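Local coordinates for extracellular solute-binding protein family 1 (Pseudothermotoga lettingae, PDB 5CI5) that probably captures a sugar for uptake by an ABC transporter, and is found here with alpha-D-tagatose in its binding cleft, at residues A[194-204]-A[288-297]. Numbering follows the deposited sequence.
Sequences LGYMMFLYAAG and HPYDAKPASV
Bends at chi2 and chi3 (-75° and -74°) curl the selenomethionine Met198 until its CE lies 3.4 Å from CB of His288, whose CG, anti to the backbone N (chi1 -165°), sends the ring toward Phe199. The contact illustrates how the last turns of a helix, closed by a Schellman motif at Gly204, pack on a loop distant in sequence in a periplasmic-binding-protein fold. His288 CE1 comes within 3.7 Å of Phe199 CE1, the two rings meeting obliquely; ND1 donates to Pro289 O, while NE2 bonds to Tyr182 OH. Replacing His288 by an alanine is likely to take the imidazole from beside Met198 CE and the Phe199 ring, opening a gap, and to leave Tyr182 OH without that partner. Toward the sugar, Val297 splits its branches, CG2 against Met198 SE and CG1 3.7 Å from CD2 of Leu194, which itself touches the bound tagatose. At the helix end, Ala295 CB packs on Tyr201 CB, and Ala202 O accepts three loop amides: Ala292 N at 2.8 Å, nearly in line with C=O, while Asp291 N and Lys293 N come in from opposite faces of the carbonyl plane. A single water donates to both Asp291 OD2, also salt-bridged to Lys224, and Ala203 O, at 2.7 Å each.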
ATOM      1  N   LEU A 194      -2.731   3.829  -7.088  1.00  6.66           N
ATOM      2  CA  LEU A 194      -2.663   4.534  -5.823  1.00  6.80           C
ATOM      3  C   LEU A 194      -2.182   5.954  -6.015  1.00  7.82           C
ATOM      4  O   LEU A 194      -2.697   6.878  -5.371  1.00  7.50           O
ATOM      5  CB  LEU A 194      -1.763   3.772  -4.837  1.00  5.20           C
ATOM      6  CG  LEU A 194      -2.330   2.449  -4.320  1.00  5.53           C
ATOM      7  CD1 LEU A 194      -1.223   1.588  -3.764  1.00  8.76           C
ATOM      8  CD2 LEU A 194      -3.403   2.696  -3.284  1.00 10.62           C
ATOM      9  N   GLY A 195      -1.207   6.146  -6.898  1.00  6.48           N
ATOM     10  CA  GLY A 195      -0.718   7.486  -7.214  1.00  8.17           C
ATOM     11  C   GLY A 195      -1.835   8.346  -7.785  1.00  7.77           C
ATOM     12  O   GLY A 195      -2.083   9.466  -7.337  1.00  7.43           O
ATOM     13  N   TYR A 196      -2.530   7.830  -8.789  1.00  8.69           N
ATOM     14  CA  TYR A 196      -3.626   8.580  -9.345  1.00  5.92           C
ATOM     15  C   TYR A 196      -4.698   8.901  -8.283  1.00  7.43           C
ATOM     16  O   TYR A 196      -5.190  10.035  -8.208  1.00  7.72           O
ATOM     17  CB  TYR A 196      -4.256   7.838 -10.531  1.00  7.67           C
ATOM     18  CG  TYR A 196      -5.450   8.602 -11.041  1.00  6.03           C
ATOM     19  CD1 TYR A 196      -5.284   9.852 -11.658  1.00  7.81           C
ATOM     20  CD2 TYR A 196      -6.719   8.122 -10.866  1.00  5.07           C
ATOM     21  CE1 TYR A 196      -6.375  10.586 -12.079  1.00  8.84           C
ATOM     22  CE2 TYR A 196      -7.814   8.844 -11.297  1.00  8.07           C
ATOM     23  CZ  TYR A 196      -7.625  10.063 -11.902  1.00  7.39           C
ATOM     24  OH  TYR A 196      -8.736  10.787 -12.318  1.00 11.04           O
HETATM   25  N   MSE A 197      -5.057   7.918  -7.457  1.00  5.89           N
HETATM   26  CA  MSE A 197      -6.031   8.134  -6.389  1.00  9.72           C
HETATM   27  C   MSE A 197      -5.590   9.224  -5.430  1.00  7.23           C
HETATM   28  O   MSE A 197      -6.417  10.045  -5.028  1.00  8.39           O
HETATM   29  CB  MSE A 197      -6.295   6.846  -5.603  1.00  8.42           C
HETATM   30  CG  MSE A 197      -7.133   5.853  -6.358  1.00  7.20           C
HETATM   31 SE   MSE A 197      -7.435   4.209  -5.330  0.76 11.20          SE
HETATM   32  CE  MSE A 197      -8.559   4.979  -3.904  1.00 11.12           C
HETATM   33  N   MSE A 198      -4.314   9.232  -5.045  1.00  5.93           N
HETATM   34  CA  MSE A 198      -3.800  10.304  -4.177  1.00  5.22           C
HETATM   35  C   MSE A 198      -4.079  11.677  -4.786  1.00  7.55           C
HETATM   36  O   MSE A 198      -4.549  12.574  -4.085  1.00  9.19           O
HETATM   37  CB  MSE A 198      -2.295  10.120  -3.907  1.00  6.96           C
HETATM   38  CG  MSE A 198      -1.995   8.954  -3.024  1.00  6.19           C
HETATM   39 SE   MSE A 198      -2.437   9.360  -1.168  0.74 11.32          SE
HETATM   40  CE  MSE A 198      -0.953  10.554  -0.789  1.00 10.07           C
ATOM     41  N   PHE A 199      -3.818  11.834  -6.087  1.00  7.77           N
ATOM     42  CA  PHE A 199      -4.047  13.121  -6.741  1.00  7.63           C
ATOM     43  C   PHE A 199      -5.549  13.407  -6.979  1.00  5.97           C
ATOM     44  O   PHE A 199      -5.993  14.551  -6.849  1.00  9.66           O
ATOM     45  CB  PHE A 199      -3.265  13.168  -8.056  1.00  7.27           C
ATOM     46  CG  PHE A 199      -1.781  13.445  -7.868  1.00  5.26           C
ATOM     47  CD1 PHE A 199      -0.973  12.589  -7.144  1.00  5.63           C
ATOM     48  CD2 PHE A 199      -1.211  14.584  -8.406  1.00  8.15           C
ATOM     49  CE1 PHE A 199       0.386  12.867  -6.987  1.00  4.91           C
ATOM     50  CE2 PHE A 199       0.122  14.871  -8.239  1.00  7.65           C
ATOM     51  CZ  PHE A 199       0.924  14.011  -7.513  1.00  5.96           C
ATOM     52  N   LEU A 200      -6.315  12.379  -7.321  1.00  5.64           N
ATOM     53  CA  LEU A 200      -7.767  12.493  -7.520  1.00  6.90           C
ATOM     54  C   LEU A 200      -8.456  13.023  -6.270  1.00  8.42           C
ATOM     55  O   LEU A 200      -9.226  13.977  -6.333  1.00  9.19           O
ATOM     56  CB  LEU A 200      -8.330  11.120  -7.881  1.00  7.43           C
ATOM     57  CG  LEU A 200      -9.842  10.952  -7.994  1.00  9.12           C
ATOM     58  CD1 LEU A 200     -10.438  11.754  -9.138  1.00 10.49           C
ATOM     59  CD2 LEU A 200     -10.178   9.451  -8.129  1.00 11.48           C
ATOM     60  N   TYR A 201      -8.175  12.393  -5.131  1.00  8.81           N
ATOM     61  CA  TYR A 201      -8.776  12.801  -3.876  1.00  7.97           C
ATOM     62  C   TYR A 201      -8.205  14.150  -3.431  1.00  9.82           C
ATOM     63  O   TYR A 201      -8.952  14.962  -2.861  1.00 10.47           O
ATOM     64  CB  TYR A 201      -8.614  11.689  -2.812  1.00  8.73           C
ATOM     65  CG  TYR A 201      -9.637  10.574  -3.016  1.00  9.69           C
ATOM     66  CD1 TYR A 201      -9.395   9.512  -3.890  1.00  7.50           C
ATOM     67  CD2 TYR A 201     -10.874  10.605  -2.374  1.00 10.24           C
ATOM     68  CE1 TYR A 201     -10.332   8.529  -4.105  1.00  9.16           C
ATOM     69  CE2 TYR A 201     -11.831   9.604  -2.595  1.00  9.70           C
ATOM     70  CZ  TYR A 201     -11.554   8.575  -3.467  1.00 10.16           C
ATOM     71  OH  TYR A 201     -12.478   7.565  -3.728  1.00  9.57           O
ATOM     72  N   ALA A 202      -6.942  14.424  -3.738  1.00  8.89           N
ATOM     73  CA  ALA A 202      -6.375  15.737  -3.412  1.00  9.74           C
ATOM     74  C   ALA A 202      -7.036  16.858  -4.229  1.00 10.08           C
ATOM     75  O   ALA A 202      -7.056  17.997  -3.794  1.00 11.84           O
ATOM     76  CB  ALA A 202      -4.862  15.739  -3.624  1.00  7.61           C
ATOM     77  N   ALA A 203      -7.588  16.518  -5.397  1.00  9.31           N
ATOM     78  CA  ALA A 203      -8.325  17.459  -6.231  1.00  9.72           C
ATOM     79  C   ALA A 203      -9.820  17.541  -5.855  1.00 11.59           C
ATOM     80  O   ALA A 203     -10.569  18.280  -6.487  1.00 12.87           O
ATOM     81  CB  ALA A 203      -8.180  17.077  -7.688  1.00 11.00           C
ATOM     82  N   GLY A 204     -10.229  16.781  -4.835  1.00  9.70           N
ATOM     83  CA  GLY A 204     -11.620  16.743  -4.394  1.00 11.55           C
ATOM     84  C   GLY A 204     -12.526  15.805  -5.177  1.00 10.24           C
ATOM     85  O   GLY A 204     -13.755  15.889  -5.059  1.00 12.28           O
ATOM     86  N   HIS A 288       0.654  14.376   2.067  1.00  7.99           N
ATOM     87  CA  HIS A 288       1.020  14.635   0.693  1.00  8.32           C
ATOM     88  C   HIS A 288       0.446  16.000   0.281  1.00  7.57           C
ATOM     89  O   HIS A 288      -0.693  16.354   0.637  1.00  8.90           O
ATOM     90  CB  HIS A 288       0.521  13.539  -0.249  1.00  6.82           C
ATOM     91  CG  HIS A 288       1.160  13.561  -1.610  1.00  7.98           C
ATOM     92  ND1 HIS A 288       0.756  14.418  -2.611  1.00  7.06           N
ATOM     93  CD2 HIS A 288       2.150  12.804  -2.138  1.00  6.26           C
ATOM     94  CE1 HIS A 288       1.473  14.187  -3.698  1.00  7.93           C
ATOM     95  NE2 HIS A 288       2.344  13.223  -3.428  1.00  8.05           N
ATOM     96  N   PRO A 289       1.239  16.786  -0.452  1.00  9.49           N
ATOM     97  CA  PRO A 289       0.703  18.035  -1.006  1.00  9.57           C
ATOM     98  C   PRO A 289      -0.634  17.831  -1.722  1.00  8.12           C
ATOM     99  O   PRO A 289      -0.838  16.813  -2.403  1.00  8.61           O
ATOM    100  CB  PRO A 289       1.794  18.468  -1.992  1.00 10.09           C
ATOM    101  CG  PRO A 289       3.048  17.937  -1.376  1.00 11.43           C
ATOM    102  CD  PRO A 289       2.662  16.600  -0.796  1.00  8.56           C
ATOM    103  N   TYR A 290      -1.534  18.798  -1.568  1.00  8.50           N
ATOM    104  CA  TYR A 290      -2.875  18.657  -2.124  1.00  7.61           C
ATOM    105  C   TYR A 290      -3.336  19.965  -2.773  1.00 10.86           C
ATOM    106  O   TYR A 290      -2.659  21.006  -2.695  1.00 11.83           O
ATOM    107  CB  TYR A 290      -3.855  18.176  -1.037  1.00  9.09           C
ATOM    108  CG  TYR A 290      -4.048  19.133   0.121  1.00 10.11           C
ATOM    109  CD1 TYR A 290      -5.028  20.112   0.084  1.00 13.96           C
ATOM    110  CD2 TYR A 290      -3.264  19.043   1.251  1.00 11.97           C
ATOM    111  CE1 TYR A 290      -5.210  20.980   1.152  1.00 18.25           C
ATOM    112  CE2 TYR A 290      -3.436  19.904   2.317  1.00 15.17           C
ATOM    113  CZ  TYR A 290      -4.418  20.870   2.260  1.00 23.31           C
ATOM    114  OH  TYR A 290      -4.597  21.724   3.319  1.00 27.46           O
ATOM    115  N   ASP A 291      -4.479  19.873  -3.447  1.00 11.89           N
ATOM    116  CA  ASP A 291      -5.090  20.951  -4.204  1.00 11.16           C
ATOM    117  C   ASP A 291      -6.310  21.465  -3.425  1.00 12.74           C
ATOM    118  O   ASP A 291      -6.205  22.429  -2.657  1.00 16.20           O
ATOM    119  CB  ASP A 291      -5.477  20.430  -5.595  1.00 13.23           C
ATOM    120  CG  ASP A 291      -6.298  21.417  -6.395  1.00 17.87           C
ATOM    121  OD1 ASP A 291      -5.991  22.626  -6.338  1.00 18.16           O
ATOM    122  OD2 ASP A 291      -7.234  20.976  -7.097  1.00 17.31           O
ATOM    123  N   ALA A 292      -7.437  20.770  -3.553  1.00 11.56           N
ATOM    124  CA  ALA A 292      -8.684  21.172  -2.902  1.00 12.61           C
ATOM    125  C   ALA A 292      -8.855  20.647  -1.470  1.00 17.58           C
ATOM    126  O   ALA A 292      -9.415  21.334  -0.607  1.00 15.55           O
ATOM    127  CB  ALA A 292      -9.851  20.710  -3.744  1.00 17.50           C
ATOM    128  N   LYS A 293      -8.380  19.428  -1.226  1.00 11.81           N
ATOM    129  CA  LYS A 293      -8.651  18.697   0.012  1.00 12.20           C
ATOM    130  C   LYS A 293      -7.446  17.847   0.372  1.00 11.41           C
ATOM    131  O   LYS A 293      -6.886  17.200  -0.507  1.00 12.27           O
ATOM    132  CB  LYS A 293      -9.858  17.762  -0.142  1.00 15.53           C
ATOM    133  CG  LYS A 293     -11.194  18.419  -0.470  1.00 38.72           C
ATOM    134  CD  LYS A 293     -12.349  17.410  -0.290  1.00 45.78           C
ATOM    135  CE  LYS A 293     -13.678  17.956  -0.810  1.00 49.86           C
ATOM    136  NZ  LYS A 293     -13.915  19.378  -0.416  1.00 53.35           N
ATOM    137  N   PRO A 294      -7.093  17.778   1.664  1.00 12.51           N
ATOM    138  CA  PRO A 294      -6.115  16.787   2.110  1.00 12.90           C
ATOM    139  C   PRO A 294      -6.553  15.381   1.761  1.00 10.08           C
ATOM    140  O   PRO A 294      -7.740  15.058   1.876  1.00 12.99           O
ATOM    141  CB  PRO A 294      -6.078  16.972   3.624  1.00 17.70           C
ATOM    142  CG  PRO A 294      -6.696  18.282   3.884  1.00 20.18           C
ATOM    143  CD  PRO A 294      -7.663  18.528   2.795  1.00 17.38           C
ATOM    144  N   ALA A 295      -5.596  14.552   1.360  1.00 10.09           N
ATOM    145  CA  ALA A 295      -5.893  13.163   1.009  1.00  8.19           C
ATOM    146  C   ALA A 295      -4.803  12.199   1.435  1.00  7.91           C
ATOM    147  O   ALA A 295      -3.616  12.504   1.380  1.00  8.59           O
ATOM    148  CB  ALA A 295      -6.114  13.038  -0.501  1.00 10.97           C
ATOM    149  N   SER A 296      -5.255  11.008   1.786  1.00  8.85           N
ATOM    150  CA  SER A 296      -4.396   9.867   1.987  1.00  8.57           C
ATOM    151  C   SER A 296      -5.212   8.654   1.603  1.00 10.58           C
ATOM    152  O   SER A 296      -6.443   8.700   1.651  1.00 12.95           O
ATOM    153  CB  SER A 296      -3.905   9.788   3.435  1.00  9.18           C
ATOM    154  OG  SER A 296      -3.052   8.670   3.658  1.00 10.41           O
ATOM    155  N   VAL A 297      -4.531   7.592   1.189  1.00  7.37           N
ATOM    156  CA  VAL A 297      -5.165   6.315   0.873  1.00  7.41           C
ATOM    157  C   VAL A 297      -4.671   5.253   1.871  1.00  6.53           C
ATOM    158  O   VAL A 297      -3.478   5.205   2.213  1.00  9.25           O
ATOM    159  CB  VAL A 297      -4.875   5.846  -0.592  1.00  8.22           C
ATOM    160  CG1 VAL A 297      -5.508   4.498  -0.886  1.00  9.90           C
ATOM    161  CG2 VAL A 297      -5.385   6.896  -1.587  1.00  9.82           C
TER
HETATM  162  O   HOH W   1      -9.845  20.567  -7.821  1.00 23.88           O